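Local atomic coordinates of mandelate racemase/muconate lactonizing enzyme (Jannaschia sp., PDB entry 4J3Z), a protein that probably catalyses a metal-dependent reaction that begins with removal of a proton beside a substrate carboxylate, as in other members of the enolase superfamily. Residues Ala305-His310 against Val326-Leu331; Ile126-Tyr131 against Leu332-Ile337; Pro113-Leu118 against Asn321-Val326. One frame throughout, in Å; residues are numbered along the deposited sequence.

Overall arrangement
The three contacts surround one part of the enolase-type barrel, the last βα unit and its closure. Interactions 1 and 2 have centres about 11 Å apart and reach the same sheet: strand 306-307 is joined to the chain leading into strand 334-336, which then pairs with strand 125-131 and closes the barrel. Interaction 3, centred about 11 Å from interaction 1 and about 15 Å from interaction 2, lies farther out, where the 113-118 turn meets helix 315-327. Interactions 1 and 3 share Val326 on that helix. Along the chain, interaction 1 is nested within interaction 2, whereas interaction 3 alternates with both and ties the turn after helix 89-109 to the barrel-closing crossover.

Interaction 1. Residues Ala305-His310 against Val326-Leu331; sequences AQLAPH and VSCPNL
A single beta bridge, Leu307 with Leu331, joins strand 306-307 to the turn after helix 315-327. The arrangement is a beta-alpha-beta crossover seen at its return: the chain leaves the barrel after Pro309 and His310, runs through the helix and comes back beside the strand it left. One bond of the bridge runs from Leu307 N to Asn330 O (3.1 Å), and the N-H points almost straight at the oxygen, with an angle of 164° at the hydrogen. The donor nevertheless lies above the carbonyl plane, 40° out of it. On the far side of the bridged pair, Leu307 O is the probable acceptor for Leu332 N, so both polar groups of Leu307 are used.

A type I turn from Cys328 to Leu331 delivers Asn330 to this position, closed by a bond from Leu331 N to Cys328 O (3.3 Å). The Asn330 amide lies near the backbone of Ala305 and Leu307, with ND2 held by a weak hydrogen bond to Ala297 O of helix 290-302. Gln306 uses its CB, 3.3 Å from Asn330 O, to flank the bridging carbonyl.

Beside the bridge, the side chains meet through apolar contacts. Although the CB of Leu331 starts away from the strand, CG lies anti to the backbone N (chi1 -174°), and this turns CD1 back over the strand. There CD1 sits 3.7 Å from Pro309 CD, the two side chains meeting nearly at right angles, and 4.0 Å from Leu307 CD2. The same leucine methyl, Leu307 CD2, comes 4.2 Å from Cys328 SG.

Both backbone polar groups of Leu307 thus hold the returning chain beside the strand, while leucine, proline and cysteine side chains pack next to it through carbon and sulfur contacts.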
loop_
_atom_site.group_PDB
_atom_site.type_symbol
_atom_site.label_atom_id
_atom_site.label_comp_id
_atom_site.label_asym_id
_atom_site.label_seq_id
_atom_site.Cartn_x
_atom_site.Cartn_y
_atom_site.Cartn_z
ATOM N N ALA D 305 10.723 -11.640 -14.623
ATOM C CA ALA D 305 10.305 -13.042 -14.597
ATOM C C ALA D 305 10.793 -13.805 -15.826
ATOM O O ALA D 305 11.307 -13.201 -16.774
ATOM C CB ALA D 305 8.788 -13.137 -14.471
ATOM N N GLN D 306 10.602 -15.128 -15.810
ATOM C CA GLN D 306 11.057 -16.022 -16.888
ATOM C C GLN D 306 9.916 -16.883 -17.448
ATOM O O GLN D 306 8.878 -17.061 -16.793
ATOM C CB GLN D 306 12.182 -16.932 -16.378
ATOM C CG GLN D 306 13.491 -16.220 -16.079
ATOM C CD GLN D 306 14.564 -17.158 -15.541
ATOM O OE1 GLN D 306 14.376 -17.820 -14.524
ATOM N NE2 GLN D 306 15.698 -17.210 -16.223
ATOM N N LEU D 307 10.131 -17.438 -18.644
ATOM C CA LEU D 307 9.135 -18.281 -19.321
ATOM C C LEU D 307 9.522 -19.757 -19.391
ATOM O O LEU D 307 10.655 -20.099 -19.760
ATOM C CB LEU D 307 8.882 -17.777 -20.733
ATOM C CG LEU D 307 7.776 -18.506 -21.495
ATOM C CD1 LEU D 307 6.467 -17.735 -21.368
ATOM C CD2 LEU D 307 8.174 -18.697 -22.953
ATOM N N ALA D 308 8.566 -20.626 -19.059
ATOM C CA ALA D 308 8.795 -22.071 -19.062
ATOM C C ALA D 308 7.626 -22.817 -19.709
ATOM O O ALA D 308 6.800 -23.412 -19.000
ATOM C CB ALA D 308 9.027 -22.569 -17.638
ATOM N N PRO D 309 7.558 -22.812 -21.056
ATOM C CA PRO D 309 6.360 -23.338 -21.718
ATOM C C PRO D 309 6.012 -24.743 -21.250
ATOM O O PRO D 309 6.857 -25.649 -21.293
ATOM C CB PRO D 309 6.725 -23.327 -23.208
ATOM C CG PRO D 309 7.880 -22.404 -23.333
ATOM C CD PRO D 309 8.599 -22.416 -22.017
ATOM N N HIS D 310 4.772 -24.887 -20.782
ATOM C CA HIS D 310 4.199 -26.138 -20.299
ATOM C C HIS D 310 4.011 -27.161 -21.419
ATOM O O HIS D 310 3.808 -26.789 -22.574
ATOM C CB HIS D 310 2.848 -25.814 -19.661
ATOM C CG HIS D 310 2.059 -27.013 -19.243
ATOM N ND1 HIS D 310 1.124 -27.610 -20.061
ATOM C CD2 HIS D 310 2.052 -27.713 -18.084
ATOM C CE1 HIS D 310 0.579 -28.632 -19.426
ATOM N NE2 HIS D 310 1.119 -28.711 -18.224
ATOM N N VAL D 326 12.712 -20.401 -28.701
ATOM C CA VAL D 326 13.902 -19.967 -29.427
ATOM C C VAL D 326 14.044 -18.451 -29.366
ATOM O O VAL D 326 15.158 -17.918 -29.296
ATOM C CB VAL D 326 13.869 -20.424 -30.896
ATOM C CG1 VAL D 326 15.051 -19.850 -31.667
ATOM C CG2 VAL D 326 13.876 -21.940 -30.979
ATOM N N SER D 327 12.891 -17.784 -29.361
ATOM C CA SER D 327 12.780 -16.353 -29.579
ATOM C C SER D 327 12.840 -15.471 -28.325
ATOM O O SER D 327 12.980 -14.242 -28.450
ATOM C CB SER D 327 11.489 -16.076 -30.340
ATOM O OG SER D 327 10.386 -16.684 -29.688
ATOM N N CYS D 328 12.737 -16.078 -27.137
ATOM C CA CYS D 328 12.650 -15.320 -25.877
ATOM C C CYS D 328 13.973 -15.280 -25.099
ATOM O O CYS D 328 14.516 -16.334 -24.735
ATOM C CB CYS D 328 11.547 -15.873 -24.966
ATOM S SG CYS D 328 9.860 -15.909 -25.635
ATOM N N PRO D 329 14.499 -14.058 -24.848
ATOM C CA PRO D 329 15.678 -13.849 -23.995
ATOM C C PRO D 329 15.489 -14.351 -22.571
ATOM O O PRO D 329 16.473 -14.708 -21.904
ATOM C CB PRO D 329 15.840 -12.323 -23.997
ATOM C CG PRO D 329 15.294 -11.910 -25.331
ATOM C CD PRO D 329 14.125 -12.829 -25.577
ATOM N N ASN D 330 14.238 -14.389 -22.122
ATOM C CA ASN D 330 13.896 -14.765 -20.751
ATOM C C ASN D 330 13.462 -16.226 -20.602
ATOM O O ASN D 330 12.926 -16.615 -19.567
ATOM C CB ASN D 330 12.811 -13.832 -20.198
ATOM C CG ASN D 330 11.516 -13.915 -20.980
ATOM O OD1 ASN D 330 11.525 -14.121 -22.191
ATOM N ND2 ASN D 330 10.393 -13.755 -20.289
ATOM N N LEU D 331 13.696 -17.035 -21.632
ATOM C CA LEU D 331 13.368 -18.455 -21.555
ATOM C C LEU D 331 14.225 -19.179 -20.518
ATOM O O LEU D 331 15.451 -19.094 -20.550
ATOM C CB LEU D 331 13.549 -19.137 -22.913
ATOM C CG LEU D 331 13.075 -20.596 -22.902
ATOM C CD1 LEU D 331 11.587 -20.681 -23.224
ATOM C CD2 LEU D 331 13.892 -21.425 -23.869
#

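Interaction 2. Residues Ile126-Tyr131 against Leu332-Ile337; sequences IRAYTY and LMVEAI
Tyr129 and Glu335 belong to a parallel pairing of strands 125-131 and 334-336, the first and last strands of the barrel, whose segments run at 41° to each other. The backbone ladder comprises Val334 N to Arg127 O (3.0 Å), Tyr129 N to Val334 O (3.1 Å) and a weak bond from Ala336 N to Tyr129 O. A water accepts from Tyr131 N and donates to Ala336 O, bridging the strands where they diverge.

The aromatic contacts gather on Tyr129. Its CG sits between backbone N and carbonyl carbon (chi1 71°), which folds the ring across the neighbouring strand; Glu335 CA lies over one face, 3.8 Å from the centroid, in a CH-pi contact. Met333 SD approaches obliquely at 4.3 Å from the same centroid, a Met-aromatic pair, while Met333 CE covers a guanidinium face of Arg127, 3.6 Å from CZ. Ile126 CG2 meets Val334 CG2 at 3.6 Å.

The charged ends reach beyond the pair: Arg127 salt-bridges Asp205 of strand 205-209, while Glu335 binds Leu311 N through OE1 and Lys166 of strand 164-167 through OE2. Tyr129 touches Trp233, and helix 315-327 covers the Val334 and Ala336 face through Trp318.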
loop_
_atom_site.group_PDB
_atom_site.type_symbol
_atom_site.label_atom_id
_atom_site.label_comp_id
_atom_site.label_asym_id
_atom_site.label_seq_id
_atom_site.Cartn_x
_atom_site.Cartn_y
_atom_site.Cartn_z
ATOM N N ILE D 126 18.010 -24.767 -26.742
ATOM C CA ILE D 126 17.039 -24.466 -25.697
ATOM C C ILE D 126 17.073 -25.528 -24.607
ATOM O O ILE D 126 17.061 -26.731 -24.897
ATOM C CB ILE D 126 15.631 -24.280 -26.321
ATOM C CG1 ILE D 126 15.372 -22.796 -26.587
ATOM C CG2 ILE D 126 14.527 -24.871 -25.466
ATOM C CD1 ILE D 126 15.944 -22.303 -27.894
ATOM N N ARG D 127 17.140 -25.071 -23.356
ATOM C CA ARG D 127 17.242 -25.961 -22.206
ATOM C C ARG D 127 15.925 -26.676 -22.000
ATOM O O ARG D 127 14.855 -26.068 -22.133
ATOM C CB ARG D 127 17.647 -25.195 -20.947
ATOM C CG ARG D 127 18.118 -26.082 -19.799
ATOM C CD ARG D 127 18.611 -25.245 -18.632
ATOM N NE ARG D 127 18.476 -25.934 -17.353
ATOM C CZ ARG D 127 18.483 -25.321 -16.173
ATOM N NH1 ARG D 127 18.610 -23.998 -16.108
ATOM N NH2 ARG D 127 18.352 -26.030 -15.055
ATOM N N ALA D 128 16.009 -27.971 -21.702
ATOM C CA ALA D 128 14.835 -28.832 -21.578
ATOM C C ALA D 128 14.859 -29.655 -20.294
ATOM O O ALA D 128 15.927 -30.050 -19.813
ATOM C CB ALA D 128 14.744 -29.756 -22.784
ATOM N N TYR D 129 13.678 -29.916 -19.742
ATOM C CA TYR D 129 13.549 -30.878 -18.647
ATOM C C TYR D 129 12.512 -31.945 -18.968
ATOM O O TYR D 129 11.975 -31.978 -20.070
ATOM C CB TYR D 129 13.216 -30.180 -17.329
ATOM C CG TYR D 129 11.810 -29.600 -17.227
ATOM C CD1 TYR D 129 10.736 -30.381 -16.788
ATOM C CD2 TYR D 129 11.563 -28.264 -17.542
ATOM C CE1 TYR D 129 9.463 -29.848 -16.679
ATOM C CE2 TYR D 129 10.296 -27.724 -17.430
ATOM C CZ TYR D 129 9.251 -28.516 -16.995
ATOM O OH TYR D 129 7.988 -27.983 -16.890
ATOM N N THR D 130 12.242 -32.814 -17.994
ATOM C CA THR D 130 11.241 -33.866 -18.133
ATOM C C THR D 130 10.639 -34.241 -16.763
ATOM O O THR D 130 11.204 -33.919 -15.718
ATOM C CB THR D 130 11.857 -35.100 -18.830
ATOM O OG1 THR D 130 10.875 -36.132 -18.980
ATOM C CG2 THR D 130 13.048 -35.630 -18.044
ATOM N N TYR D 131 9.476 -34.892 -16.774
ATOM C CA TYR D 131 8.987 -35.598 -15.588
ATOM C C TYR D 131 9.935 -36.768 -15.289
ATOM O O TYR D 131 10.729 -37.151 -16.147
ATOM C CB TYR D 131 7.571 -36.134 -15.820
ATOM C CG TYR D 131 6.474 -35.437 -15.047
ATOM C CD1 TYR D 131 6.287 -35.686 -13.686
ATOM C CD2 TYR D 131 5.593 -34.550 -15.687
ATOM C CE1 TYR D 131 5.277 -35.055 -12.975
ATOM C CE2 TYR D 131 4.573 -33.925 -14.989
ATOM C CZ TYR D 131 4.423 -34.173 -13.631
ATOM O OH TYR D 131 3.416 -33.550 -12.928
ATOM N N LEU D 332 13.575 -19.886 -19.599
ATOM C CA LEU D 332 14.293 -20.765 -18.684
ATOM C C LEU D 332 14.417 -22.191 -19.250
ATOM O O LEU D 332 15.532 -22.686 -19.430
ATOM C CB LEU D 332 13.652 -20.754 -17.300
ATOM C CG LEU D 332 14.251 -21.682 -16.246
ATOM C CD1 LEU D 332 15.661 -21.275 -15.842
ATOM C CD2 LEU D 332 13.323 -21.730 -15.047
ATOM N N MET D 333 13.285 -22.840 -19.537
ATOM C CA MET D 333 13.285 -24.195 -20.119
ATOM C C MET D 333 11.922 -24.628 -20.634
ATOM O O MET D 333 10.888 -24.240 -20.087
ATOM C CB MET D 333 13.799 -25.242 -19.113
ATOM C CG MET D 333 13.045 -25.287 -17.789
ATOM S SD MET D 333 13.832 -26.305 -16.527
ATOM C CE MET D 333 14.933 -25.123 -15.761
ATOM N N VAL D 334 11.937 -25.434 -21.697
ATOM C CA VAL D 334 10.747 -26.136 -22.178
ATOM C C VAL D 334 10.550 -27.457 -21.423
ATOM O O VAL D 334 11.504 -28.195 -21.201
ATOM C CB VAL D 334 10.827 -26.454 -23.692
ATOM C CG1 VAL D 334 10.693 -25.191 -24.531
ATOM C CG2 VAL D 334 12.116 -27.197 -24.033
ATOM N N GLU D 335 9.308 -27.727 -21.016
ATOM C CA GLU D 335 8.891 -29.039 -20.508
ATOM C C GLU D 335 8.819 -29.991 -21.678
ATOM O O GLU D 335 8.258 -29.636 -22.725
ATOM C CB GLU D 335 7.505 -28.935 -19.871
ATOM C CG GLU D 335 6.986 -30.202 -19.198
ATOM C CD GLU D 335 5.713 -29.954 -18.397
ATOM O OE1 GLU D 335 4.847 -29.177 -18.862
ATOM O OE2 GLU D 335 5.572 -30.527 -17.297
ATOM N N ALA D 336 9.378 -31.191 -21.526
ATOM C CA ALA D 336 9.367 -32.154 -22.640
ATOM C C ALA D 336 8.734 -33.495 -22.277
ATOM O O ALA D 336 8.786 -33.912 -21.127
ATOM C CB ALA D 336 10.777 -32.360 -23.182
ATOM N N ILE D 337 8.062 -34.131 -23.191
ATOM C CA ILE D 337 7.795 -35.553 -23.075
ATOM C C ILE D 337 8.269 -36.321 -24.317
ATOM O O ILE D 337 7.677 -36.251 -25.358
ATOM C CB ILE D 337 6.334 -35.872 -22.812
ATOM C CG1 ILE D 337 5.648 -34.757 -22.095
ATOM C CG2 ILE D 337 6.262 -37.029 -21.890
ATOM C CD1 ILE D 337 4.231 -35.028 -21.715
HETATM O O HOH W 1 7.501 -34.641 -18.868
#

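Interaction 3. Residues Pro113-Leu118 against Asn321-Val326; sequences PVWAML and NVHLGV
The rings of Trp115 and His323 meet rim to rim, with centroids 5.2 Å apart and planes inclined by 23°, so neither lies over the face of the other. Trp115 belongs to a 3-10 turn, residues 114-117, and His323 to helix 315-327; Trp115 CD1 is 3.3 Å from His323 ND1. The imidazole nitrogen also accepts a hydrogen bond from the backbone Trp115 N, at 3.2 Å and an angle of 142°, with the donor tilted somewhat from the ring plane. Val114 CB packs 3.8 Å from the same ND1.

The indole is held from both faces. Its CG lies between the backbone N and the carbonyl carbon (chi1 55°), a rotation that sets the ring between Pro113 and the helix. Pro113 CG rests on one face, and Val326 CG1, one helical turn beyond His323, covers the opposite face at 4.0 Å from the five-membered-ring centroid, a CH-pi contact. Beside this layered arrangement Leu118 points its CD1 at the helix backbone, 4.0 Å from Leu324 CA.

Outer partners complete the polar atoms: Trp115 NE1 bonds to Pro360 O and His323 NE2 to Leu365 O, while Asn70 of a neighbouring subunit packs on Trp115. With ND1 accepting from a backbone N-H and NE2 facing a carbonyl oxygen, the histidine is probably neutral and protonated on NE2. It thereby joins the 3-10 turn to the chain near Leu365, supplying the Trp115 N-H with an acceptor.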
loop_
_atom_site.group_PDB
_atom_site.type_symbol
_atom_site.label_atom_id
_atom_site.label_comp_id
_atom_site.label_asym_id
_atom_site.label_seq_id
_atom_site.Cartn_x
_atom_site.Cartn_y
_atom_site.Cartn_z
ATOM N N PRO D 113 11.341 -20.495 -40.705
ATOM C CA PRO D 113 10.882 -21.239 -39.527
ATOM C C PRO D 113 10.146 -20.295 -38.607
ATOM O O PRO D 113 10.497 -19.115 -38.549
ATOM C CB PRO D 113 12.184 -21.727 -38.881
ATOM C CG PRO D 113 13.228 -20.751 -39.334
ATOM C CD PRO D 113 12.795 -20.242 -40.684
ATOM N N VAL D 114 9.131 -20.787 -37.897
ATOM C CA VAL D 114 8.280 -19.891 -37.098
ATOM C C VAL D 114 9.084 -18.943 -36.195
ATOM O O VAL D 114 8.757 -17.766 -36.114
ATOM C CB VAL D 114 7.176 -20.641 -36.317
ATOM C CG1 VAL D 114 6.428 -19.697 -35.390
ATOM C CG2 VAL D 114 6.183 -21.260 -37.281
ATOM N N TRP D 115 10.144 -19.429 -35.546
ATOM C CA TRP D 115 10.903 -18.548 -34.635
ATOM C C TRP D 115 11.411 -17.273 -35.300
ATOM O O TRP D 115 11.477 -16.226 -34.669
ATOM C CB TRP D 115 12.037 -19.267 -33.886
ATOM C CG TRP D 115 13.051 -20.010 -34.737
ATOM C CD1 TRP D 115 13.132 -21.357 -34.904
ATOM C CD2 TRP D 115 14.138 -19.447 -35.495
ATOM N NE1 TRP D 115 14.190 -21.671 -35.729
ATOM C CE2 TRP D 115 14.826 -20.519 -36.099
ATOM C CE3 TRP D 115 14.596 -18.142 -35.720
ATOM C CZ2 TRP D 115 15.940 -20.327 -36.923
ATOM C CZ3 TRP D 115 15.703 -17.952 -36.542
ATOM C CH2 TRP D 115 16.360 -19.038 -37.130
ATOM N N ALA D 116 11.726 -17.364 -36.591
ATOM C CA ALA D 116 12.244 -16.226 -37.346
ATOM C C ALA D 116 11.190 -15.138 -37.605
ATOM O O ALA D 116 11.463 -14.151 -38.292
ATOM C CB ALA D 116 12.874 -16.710 -38.647
ATOM N N MET D 117 9.987 -15.323 -37.056
ATOM C CA MET D 117 8.912 -14.337 -37.184
ATOM C C MET D 117 8.511 -13.774 -35.811
ATOM O O MET D 117 7.572 -12.967 -35.687
ATOM C CB MET D 117 7.720 -14.952 -37.916
ATOM C CG MET D 117 8.046 -15.419 -39.331
ATOM S SD MET D 117 6.671 -16.199 -40.201
ATOM C CE MET D 117 6.412 -17.657 -39.190
ATOM N N LEU D 118 9.252 -14.200 -34.789
ATOM C CA LEU D 118 8.989 -13.820 -33.407
ATOM C C LEU D 118 10.203 -13.151 -32.764
ATOM O O LEU D 118 10.275 -13.032 -31.538
ATOM C CB LEU D 118 8.593 -15.051 -32.588
ATOM C CG LEU D 118 7.424 -15.954 -32.990
ATOM C CD1 LEU D 118 7.499 -17.232 -32.167
ATOM C CD2 LEU D 118 6.074 -15.274 -32.791
ATOM N N ASN D 321 5.872 -24.572 -28.629
ATOM C CA ASN D 321 6.714 -24.210 -27.480
ATOM C C ASN D 321 8.146 -23.956 -27.893
ATOM O O ASN D 321 8.744 -22.963 -27.485
ATOM C CB ASN D 321 6.753 -25.333 -26.435
ATOM C CG ASN D 321 5.400 -25.635 -25.845
ATOM O OD1 ASN D 321 4.509 -24.777 -25.816
ATOM N ND2 ASN D 321 5.233 -26.865 -25.365
ATOM N N VAL D 322 8.700 -24.872 -28.685
ATOM C CA VAL D 322 10.127 -24.844 -28.983
ATOM C C VAL D 322 10.448 -23.570 -29.737
ATOM O O VAL D 322 11.403 -22.878 -29.396
ATOM C CB VAL D 322 10.594 -26.114 -29.733
ATOM C CG1 VAL D 322 11.873 -25.865 -30.530
ATOM C CG2 VAL D 322 10.776 -27.259 -28.753
ATOM N N HIS D 323 9.610 -23.248 -30.718
ATOM C CA HIS D 323 9.780 -22.061 -31.538
ATOM C C HIS D 323 9.620 -20.762 -30.756
ATOM O O HIS D 323 10.407 -19.834 -30.937
ATOM C CB HIS D 323 8.813 -22.095 -32.716
ATOM C CG HIS D 323 9.251 -23.000 -33.819
ATOM N ND1 HIS D 323 10.049 -22.573 -34.856
ATOM C CD2 HIS D 323 9.002 -24.310 -34.050
ATOM C CE1 HIS D 323 10.271 -23.579 -35.682
ATOM N NE2 HIS D 323 9.646 -24.645 -35.217
ATOM N N LEU D 324 8.599 -20.684 -29.906
ATOM C CA LEU D 324 8.460 -19.545 -28.999
ATOM C C LEU D 324 9.662 -19.466 -28.064
ATOM O O LEU D 324 10.123 -18.372 -27.722
ATOM C CB LEU D 324 7.157 -19.632 -28.203
ATOM C CG LEU D 324 6.960 -18.756 -26.960
ATOM C CD1 LEU D 324 7.045 -17.280 -27.286
ATOM C CD2 LEU D 324 5.638 -19.073 -26.272
ATOM N N GLY D 325 10.163 -20.631 -27.658
ATOM C CA GLY D 325 11.308 -20.719 -26.754
ATOM C C GLY D 325 12.592 -20.222 -27.387
ATOM O O GLY D 325 13.461 -19.684 -26.702
ATOM N N VAL D 326 12.712 -20.401 -28.701
ATOM C CA VAL D 326 13.902 -19.967 -29.427
ATOM C C VAL D 326 14.044 -18.451 -29.366
ATOM O O VAL D 326 15.158 -17.918 -29.296
ATOM C CB VAL D 326 13.869 -20.424 -30.896
ATOM C CG1 VAL D 326 15.051 -19.850 -31.667
ATOM C CG2 VAL D 326 13.876 -21.940 -30.979
#